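Local structure of AB hydrolase-1 domain-containing protein (Parabacteroides distasonis, 4Q34) at residues D9-F14 and F37-V42. The protein is an alpha/beta-hydrolase family member, probably an esterase, whose natural substrate is not established. Residues are numbered along the deposited sequence; the frame is centred on the assembly and turned at random.
Sequences DEQGSF and FYQKPV
Strand 10-14 runs antiparallel to strand 37-41 at an outer end of the large mixed sheet of this alpha/beta hydrolase, and a classic beta bulge closes the pairing where D9 and E10 both face K40. K40 O takes two backbone N-H groups there, with D9 N at 2.8 Å and E10 N at 3.3 Å. K40 N returns a bond to E10 O, and beyond the bulge G12 and Y38 exchange backbone hydrogen bonds in both directions. On the face bearing E10, Y38 and K40, the tyrosine ring leans across the neighbouring strand: CG lies between its backbone N and carbonyl carbon (chi1 76°), and one ring face lies over the Q11-G12 peptide, near the rim, with CE1 3.5 Å from G12 N. In the E10 conformer described here, Y38 OH donates to the anti lone pair of E10 OE2 at 2.7 Å, the carboxylate plane standing 84° from the ring. K40 runs alongside E10, NZ forming a long salt bridge of 3.6 Å to E10 OE1. Y38 CD1 comes to the edge of the F14 ring, near its plane, 3.7 Å from F14 CE2, the side chains crossing at about a right angle. An alanine in place of Y38 would probably leave E10 OE2, in this conformer, without its hydroxyl donor and uncover the G12 backbone. On the other face Q39 NE2 donates to Q11 OE1 at 2.9 Å, while Q11 NE2 and Q39 OE1 bond to Q39 and Q11 of the second subunit, respectively. One face thus lets lysine and tyrosine share this carboxylate conformer; the other's amides tie the subunits together.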
# COMPACT_ATOMS: atom_id res chain seq x y z
N ASP A 9 -13.58 12.16 -9.71
CA ASP A 9 -14.97 12.17 -9.26
C ASP A 9 -15.13 11.40 -7.92
O ASP A 9 -15.89 11.80 -7.05
CB ASP A 9 -15.80 11.47 -10.35
CG ASP A 9 -17.24 11.82 -10.32
OD1 ASP A 9 -17.63 12.79 -9.65
OD2 ASP A 9 -17.96 11.09 -11.03
N GLU A 10 -14.34 10.35 -7.77
CA GLU A 10 -14.43 9.46 -6.62
C GLU A 10 -13.07 8.80 -6.46
O GLU A 10 -12.42 8.44 -7.45
CB GLU A 10 -15.53 8.39 -6.82
CG GLU A 10 -15.92 7.55 -5.61
CD GLU A 10 -17.02 6.51 -5.92
OE1 GLU A 10 -17.96 6.81 -6.72
OE2 GLU A 10 -16.97 5.39 -5.34
N GLN A 11 -12.67 8.60 -5.23
CA GLN A 11 -11.52 7.73 -4.97
C GLN A 11 -11.60 7.14 -3.60
O GLN A 11 -12.20 7.72 -2.70
CB GLN A 11 -10.18 8.47 -5.17
CG GLN A 11 -9.92 9.55 -4.14
CD GLN A 11 -8.54 10.16 -4.23
OE1 GLN A 11 -7.95 10.23 -5.32
NE2 GLN A 11 -8.05 10.66 -3.12
N GLY A 12 -10.91 6.03 -3.40
CA GLY A 12 -10.96 5.41 -2.11
C GLY A 12 -10.23 4.07 -2.12
O GLY A 12 -9.54 3.74 -3.10
N SER A 13 -10.41 3.32 -1.05
CA SER A 13 -9.72 2.04 -0.91
C SER A 13 -10.58 1.08 -0.10
O SER A 13 -11.48 1.48 0.65
CB SER A 13 -8.39 2.23 -0.22
OG SER A 13 -8.55 2.74 1.11
N PHE A 14 -10.30 -0.18 -0.27
CA PHE A 14 -11.04 -1.23 0.46
C PHE A 14 -10.29 -2.53 0.39
O PHE A 14 -9.46 -2.70 -0.49
CB PHE A 14 -12.47 -1.41 -0.11
CG PHE A 14 -12.53 -1.67 -1.60
CD1 PHE A 14 -12.50 -2.97 -2.11
CD2 PHE A 14 -12.66 -0.62 -2.50
CE1 PHE A 14 -12.61 -3.23 -3.46
CE2 PHE A 14 -12.77 -0.87 -3.86
CZ PHE A 14 -12.72 -2.18 -4.35
N PHE A 37 -6.89 0.23 -4.22
CA PHE A 37 -7.08 1.68 -4.24
C PHE A 37 -7.63 2.01 -5.62
O PHE A 37 -7.10 1.52 -6.62
CB PHE A 37 -5.76 2.41 -4.01
CG PHE A 37 -5.89 3.91 -4.07
CD1 PHE A 37 -6.30 4.65 -2.98
CD2 PHE A 37 -5.54 4.58 -5.24
CE1 PHE A 37 -6.41 6.05 -3.06
CE2 PHE A 37 -5.64 5.97 -5.31
CZ PHE A 37 -6.06 6.70 -4.22
N TYR A 38 -8.67 2.84 -5.69
CA TYR A 38 -9.32 3.10 -6.95
C TYR A 38 -9.56 4.58 -7.15
O TYR A 38 -9.73 5.35 -6.19
CB TYR A 38 -10.64 2.32 -7.10
CG TYR A 38 -11.77 2.94 -6.28
CD1 TYR A 38 -11.93 2.62 -4.93
CD2 TYR A 38 -12.61 3.90 -6.84
CE1 TYR A 38 -12.92 3.22 -4.17
CE2 TYR A 38 -13.60 4.50 -6.08
CZ TYR A 38 -13.75 4.16 -4.75
OH TYR A 38 -14.75 4.76 -4.02
N GLN A 39 -9.60 4.98 -8.41
CA GLN A 39 -9.99 6.36 -8.74
C GLN A 39 -10.89 6.33 -9.94
O GLN A 39 -10.59 5.62 -10.93
CB GLN A 39 -8.71 7.16 -9.07
CG GLN A 39 -7.72 7.26 -7.93
CD GLN A 39 -6.54 8.13 -8.25
OE1 GLN A 39 -5.66 7.77 -9.06
NE2 GLN A 39 -6.46 9.26 -7.58
N LYS A 40 -12.01 7.07 -9.86
CA LYS A 40 -12.97 7.19 -10.95
C LYS A 40 -12.89 8.63 -11.46
O LYS A 40 -13.08 9.58 -10.69
CB LYS A 40 -14.41 6.97 -10.44
CG LYS A 40 -14.59 5.66 -9.71
CD LYS A 40 -16.06 5.23 -9.69
CE LYS A 40 -16.22 3.94 -8.88
NZ LYS A 40 -17.64 3.68 -8.51
N PRO A 41 -12.54 8.80 -12.73
CA PRO A 41 -12.52 10.13 -13.32
C PRO A 41 -13.90 10.65 -13.66
O PRO A 41 -14.86 9.87 -13.83
CB PRO A 41 -11.69 9.95 -14.57
CG PRO A 41 -11.94 8.52 -15.00
CD PRO A 41 -12.25 7.75 -13.72
N VAL A 42 -14.00 11.96 -13.73
CA VAL A 42 -15.16 12.59 -14.34
C VAL A 42 -15.31 12.07 -15.76
O VAL A 42 -14.33 11.97 -16.50
CB VAL A 42 -15.03 14.13 -14.34
CG1 VAL A 42 -16.16 14.81 -15.14
CG2 VAL A 42 -15.06 14.65 -12.91
O HOH W 1 -17.04 9.24 -12.77